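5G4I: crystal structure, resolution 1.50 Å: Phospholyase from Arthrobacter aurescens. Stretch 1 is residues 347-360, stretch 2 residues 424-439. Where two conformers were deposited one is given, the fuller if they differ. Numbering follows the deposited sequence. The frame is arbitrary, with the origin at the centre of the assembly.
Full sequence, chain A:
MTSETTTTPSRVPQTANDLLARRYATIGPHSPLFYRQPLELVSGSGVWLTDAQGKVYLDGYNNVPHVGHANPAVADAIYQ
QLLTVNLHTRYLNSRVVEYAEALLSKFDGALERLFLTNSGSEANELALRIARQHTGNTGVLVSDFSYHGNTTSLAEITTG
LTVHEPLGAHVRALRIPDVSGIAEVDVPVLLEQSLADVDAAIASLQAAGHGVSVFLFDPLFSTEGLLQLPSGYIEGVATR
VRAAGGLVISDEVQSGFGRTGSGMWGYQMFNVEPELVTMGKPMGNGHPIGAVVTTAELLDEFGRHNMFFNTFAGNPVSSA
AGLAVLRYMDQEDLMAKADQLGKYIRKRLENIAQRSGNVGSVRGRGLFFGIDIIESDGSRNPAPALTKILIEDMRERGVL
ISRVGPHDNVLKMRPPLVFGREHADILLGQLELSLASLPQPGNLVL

Stretch 1 347-360: KRLENIAQRSGNVG
Stretch 2 424-439: ADILLGQLELSLASLP

Two helices that run side by side in the same direction commonly divide their contact into an apolar seam and a charged margin, and this pair from a phospholyase is a compact example. A helix already under way at Lys-347 runs to Arg-355, with phi/psi near -60/-45 relaxing to -84/-23 at Arg-355; the second helix is already under way at Ala-424 and carries similar angles through Leu-435. Their axes are nearly parallel, at 6°, and approach to 11.4 Å. The register pairs Arg-348 with Leu-428 (CA to CA 7.8 Å), Ile-352 with Glu-432 (7.2 Å) and Ser-356 with Leu-435 (7.6 Å). Ser-356 leaves helical geometry at -106/124 and opens a type I turn through Gly-357 (-71/-7) and Asn-358 (-94/7) to Val-359, closed by Val-359 N to Ser-356 O at 3.2 Å. Ser-356 OG, with chi1 t, also accepts a hydrogen bond from Asn-358 N (3.1 Å). Val-359 then starts a strand at -118/133.

The seam is built from branched aliphatic side chains, which fill space without leaving polar groups unpaired. Leu-349, Ile-352, Leu-428 and Leu-435 all adopt chi1 m, chi2 t. Leu-349 leaves its helix sideways, yet its CD2 reaches Leu-428 CD2 at 3.8 Å and Leu-431 CD2 at 4.1 Å; Leu-431 is t, p. Ile-352 points toward the partner and reaches successive turns of it: its CG2 lies 3.6 Å from Leu-435 CD1, while its CD1 packs 3.5 Å from Glu-432 CG, using the aliphatic part of an acidic residue, and 4.5 Å from Leu-428 CD2. Val-359 (chi1 t) extends the apolar surface beyond the helix, CG2 to Leu-435 CD1 at 4.0 Å.

Arginine suits the margin because its long stem can pack while its head finds charge. Arg-348, t, p, p with chi4 99°, sits as a knob among Asp-425, Leu-428, Gly-429 and Glu-432. Arg-348 CG rests 3.8 Å from Leu-428 CD1, and Leu-428 CB covers one guanidinium face. The edge is left to two salt bridges, Arg-348 NH2 to Asp-425 OD1 at 3.3 Å and Arg-348 NH1 to Glu-432 OE2 at 3.5 Å. A water accepts from Arg-348 NH2 (3.0 Å) and donates to Asp-425 O (2.8 Å). Glu-432 (m, t, chi3 76°) also meets the extended Arg-355 (m, t, t): Arg-355 NH1 to Glu-432 OE1, 3.2 Å, is a salt bridge with a weak hydrogen bond.

Past the helices, Asn-358 (chi1 m, chi2 119°) places OD1 3.7 Å from Leu-438 CD1. A second water donates to Asn-358 OD1 (2.9 Å) and Pro-439 O (2.6 Å), tying the turn to the end of stretch 2. The contact buries 581 Å², both sides summed, and Leu-349, Ile-352, Leu-428 and Leu-435 are themselves buried, whereas Arg-355 is exposed.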

# COMPACT_ATOMS: atom_id res chain seq x y z
N LYS A 347 37.27 7.61 4.93
CA LYS A 347 38.75 7.72 4.82
C LYS A 347 39.30 6.75 3.78
O LYS A 347 40.14 7.16 2.93
CB LYS A 347 39.39 7.52 6.20
CG LYS A 347 39.08 8.70 7.13
N ARG A 348 38.83 5.53 3.79
CA ARG A 348 39.31 4.57 2.78
C ARG A 348 38.94 4.97 1.37
O ARG A 348 39.77 4.84 0.41
CB ARG A 348 38.83 3.16 3.02
CG ARG A 348 39.28 2.17 1.96
CD ARG A 348 40.73 1.75 2.13
NE ARG A 348 40.50 0.74 3.14
CZ ARG A 348 40.43 -0.58 2.92
NH1 ARG A 348 40.75 -1.11 1.75
NH2 ARG A 348 40.04 -1.30 3.89
N LEU A 349 37.67 5.39 1.13
CA LEU A 349 37.25 5.81 -0.20
C LEU A 349 38.01 7.11 -0.64
O LEU A 349 38.27 7.22 -1.83
CB LEU A 349 35.70 6.05 -0.23
CG LEU A 349 34.84 4.83 -0.11
CD1 LEU A 349 33.37 5.22 0.00
CD2 LEU A 349 34.98 3.92 -1.35
N GLU A 350 38.30 8.07 0.26
CA GLU A 350 39.17 9.24 -0.11
C GLU A 350 40.59 8.77 -0.61
O GLU A 350 41.11 9.30 -1.62
CB GLU A 350 39.27 10.19 1.02
CG GLU A 350 37.95 10.90 1.15
CD GLU A 350 37.79 11.78 2.34
OE1 GLU A 350 38.58 11.60 3.30
OE2 GLU A 350 36.81 12.62 2.32
N ASN A 351 41.16 7.76 0.02
CA ASN A 351 42.45 7.18 -0.45
C ASN A 351 42.30 6.58 -1.83
O ASN A 351 43.14 6.86 -2.73
CB ASN A 351 43.02 6.16 0.55
CG ASN A 351 43.64 6.81 1.80
OD1 ASN A 351 43.82 8.00 1.86
ND2 ASN A 351 43.88 6.01 2.81
N ILE A 352 41.24 5.82 -2.05
CA ILE A 352 40.95 5.24 -3.38
C ILE A 352 40.78 6.33 -4.41
O ILE A 352 41.33 6.20 -5.54
CB ILE A 352 39.69 4.29 -3.26
CG1 ILE A 352 40.02 3.08 -2.41
CG2 ILE A 352 39.22 3.87 -4.65
CD1 ILE A 352 38.92 2.20 -1.83
N ALA A 353 40.09 7.43 -4.10
CA ALA A 353 39.85 8.46 -5.09
C ALA A 353 41.10 9.23 -5.51
O ALA A 353 41.24 9.62 -6.68
CB ALA A 353 38.84 9.44 -4.60
N GLN A 354 41.97 9.48 -4.53
CA GLN A 354 43.30 10.11 -4.80
C GLN A 354 44.13 9.27 -5.74
O GLN A 354 44.76 9.83 -6.60
CB GLN A 354 44.09 10.40 -3.51
CG GLN A 354 43.67 11.68 -2.80
N ARG A 355 44.13 7.97 -5.60
CA ARG A 355 44.89 7.06 -6.41
C ARG A 355 44.31 6.61 -7.76
O ARG A 355 45.06 6.13 -8.61
CB ARG A 355 45.12 5.77 -5.65
CG ARG A 355 45.87 5.87 -4.35
CD ARG A 355 45.51 4.64 -3.53
NE ARG A 355 45.93 4.79 -2.14
CZ ARG A 355 45.61 3.93 -1.16
NH1 ARG A 355 44.79 2.85 -1.34
NH2 ARG A 355 46.11 4.16 0.02
N SER A 356 42.99 6.67 -7.97
CA SER A 356 42.41 6.14 -9.24
C SER A 356 42.00 7.26 -10.13
O SER A 356 41.17 8.13 -9.78
CB SER A 356 41.22 5.17 -8.99
OG SER A 356 40.61 4.72 -10.21
N GLY A 357 42.53 7.27 -11.38
CA GLY A 357 42.05 8.21 -12.37
C GLY A 357 40.63 7.91 -12.88
O GLY A 357 40.05 8.79 -13.63
N ASN A 358 40.01 6.73 -12.51
CA ASN A 358 38.62 6.46 -12.83
C ASN A 358 37.61 6.85 -11.68
O ASN A 358 36.44 6.60 -11.83
CB ASN A 358 38.38 5.02 -13.24
CG ASN A 358 39.13 4.64 -14.51
OD1 ASN A 358 39.97 3.74 -14.45
ND2 ASN A 358 38.74 5.21 -15.66
N VAL A 359 38.10 7.51 -10.63
CA VAL A 359 37.22 7.95 -9.49
C VAL A 359 37.21 9.44 -9.34
O VAL A 359 38.28 10.05 -9.23
CB VAL A 359 37.62 7.22 -8.22
CG1 VAL A 359 36.74 7.63 -6.99
CG2 VAL A 359 37.54 5.70 -8.37
N GLY A 360 36.03 10.01 -9.21
CA GLY A 360 35.82 11.45 -9.00
C GLY A 360 35.67 11.75 -7.50
O GLY A 360 36.61 11.56 -6.73
N ALA A 424 33.17 -4.36 5.75
CA ALA A 424 33.65 -3.21 5.08
C ALA A 424 35.02 -3.52 4.39
O ALA A 424 35.26 -3.10 3.23
CB ALA A 424 33.80 -1.99 5.99
N ASP A 425 35.91 -4.19 5.16
CA ASP A 425 37.24 -4.46 4.56
C ASP A 425 37.16 -5.45 3.41
O ASP A 425 37.88 -5.27 2.42
CB ASP A 425 38.17 -5.02 5.66
CG ASP A 425 38.59 -3.92 6.71
OD1 ASP A 425 38.56 -2.71 6.42
OD2 ASP A 425 39.07 -4.37 7.82
N ILE A 426 36.27 -6.44 3.50
CA ILE A 426 36.08 -7.34 2.31
C ILE A 426 35.62 -6.55 1.08
O ILE A 426 36.20 -6.59 0.02
CB ILE A 426 35.17 -8.51 2.67
CG1 ILE A 426 35.77 -9.44 3.69
CG2 ILE A 426 34.71 -9.23 1.40
CD1 ILE A 426 34.78 -10.36 4.43
N LEU A 427 34.53 -5.76 1.28
CA LEU A 427 33.94 -4.99 0.17
C LEU A 427 34.98 -4.05 -0.45
O LEU A 427 35.13 -3.97 -1.67
CB LEU A 427 32.65 -4.22 0.67
CG LEU A 427 31.94 -3.39 -0.41
CD1 LEU A 427 30.42 -3.40 -0.12
CD2 LEU A 427 32.47 -2.01 -0.58
N LEU A 428 35.64 -3.22 0.39
CA LEU A 428 36.57 -2.17 -0.07
C LEU A 428 37.84 -2.76 -0.76
O LEU A 428 38.33 -2.26 -1.78
CB LEU A 428 36.96 -1.21 1.10
CG LEU A 428 35.77 -0.31 1.61
CD1 LEU A 428 36.18 0.20 2.99
CD2 LEU A 428 35.47 0.78 0.66
N GLY A 429 38.28 -3.89 -0.23
CA GLY A 429 39.47 -4.58 -0.87
C GLY A 429 39.10 -5.14 -2.27
O GLY A 429 39.83 -4.96 -3.26
N GLN A 430 37.90 -5.74 -2.38
CA GLN A 430 37.45 -6.18 -3.73
C GLN A 430 37.22 -5.01 -4.66
O GLN A 430 37.58 -5.11 -5.86
CB GLN A 430 36.19 -7.07 -3.57
CG GLN A 430 36.42 -8.35 -2.88
CD GLN A 430 37.54 -9.23 -3.44
OE1 GLN A 430 37.48 -9.64 -4.60
NE2 GLN A 430 38.60 -9.48 -2.65
N LEU A 431 36.73 -3.87 -4.17
CA LEU A 431 36.51 -2.72 -4.97
C LEU A 431 37.81 -2.17 -5.54
O LEU A 431 37.91 -1.85 -6.76
CB LEU A 431 35.76 -1.62 -4.20
CG LEU A 431 35.54 -0.27 -4.92
CD1 LEU A 431 34.70 -0.49 -6.19
CD2 LEU A 431 34.89 0.75 -4.00
N GLU A 432 38.84 -2.07 -4.67
CA GLU A 432 40.19 -1.67 -5.16
C GLU A 432 40.77 -2.60 -6.21
O GLU A 432 41.29 -2.07 -7.21
CB GLU A 432 41.19 -1.57 -4.01
CG GLU A 432 40.85 -0.41 -3.12
CD GLU A 432 42.19 0.17 -2.40
OE1 GLU A 432 42.96 0.87 -3.10
OE2 GLU A 432 42.31 -0.09 -1.27
N LEU A 433 40.65 -3.89 -6.03
CA LEU A 433 41.11 -4.84 -7.02
C LEU A 433 40.32 -4.75 -8.33
O LEU A 433 40.88 -4.82 -9.46
CB LEU A 433 41.13 -6.23 -6.44
CG LEU A 433 42.12 -6.47 -5.25
CD1 LEU A 433 41.81 -7.75 -4.60
CD2 LEU A 433 43.60 -6.33 -5.65
N SER A 434 39.02 -4.56 -8.22
CA SER A 434 38.19 -4.33 -9.40
C SER A 434 38.58 -3.07 -10.19
O SER A 434 38.70 -3.09 -11.46
CB SER A 434 36.69 -4.40 -8.94
OG SER A 434 35.85 -4.47 -10.14
N LEU A 435 38.75 -1.93 -9.55
CA LEU A 435 39.21 -0.67 -10.12
C LEU A 435 40.56 -0.89 -10.86
O LEU A 435 40.78 -0.37 -12.00
CB LEU A 435 39.30 0.45 -9.11
CG LEU A 435 37.95 1.04 -8.69
CD1 LEU A 435 38.17 1.85 -7.42
CD2 LEU A 435 37.30 1.92 -9.73
N ALA A 436 41.43 -1.64 -10.21
CA ALA A 436 42.76 -1.80 -10.78
C ALA A 436 42.69 -2.60 -12.07
O ALA A 436 43.59 -2.46 -12.90
CB ALA A 436 43.69 -2.44 -9.77
N SER A 437 41.67 -3.43 -12.28
CA SER A 437 41.46 -4.21 -13.48
C SER A 437 40.89 -3.42 -14.68
O SER A 437 40.82 -3.97 -15.82
CB SER A 437 40.49 -5.33 -13.18
OG SER A 437 41.13 -6.40 -12.56
N LEU A 438 40.47 -2.20 -14.51
CA LEU A 438 39.91 -1.42 -15.66
C LEU A 438 41.05 -1.09 -16.70
O LEU A 438 42.19 -1.01 -16.31
CB LEU A 438 39.23 -0.13 -15.22
CG LEU A 438 37.98 -0.29 -14.32
CD1 LEU A 438 37.50 1.04 -13.81
CD2 LEU A 438 36.87 -1.11 -15.03
N PRO A 439 40.70 -0.91 -17.99
CA PRO A 439 41.77 -0.58 -19.00
C PRO A 439 42.56 0.76 -18.72
O PRO A 439 42.00 1.71 -18.12
CB PRO A 439 40.99 -0.56 -20.32
CG PRO A 439 39.63 -1.13 -20.05
CD PRO A 439 39.35 -0.93 -18.56
O HOH W 1 40.35 -4.02 2.66
O HOH W 2 42.27 3.53 -16.23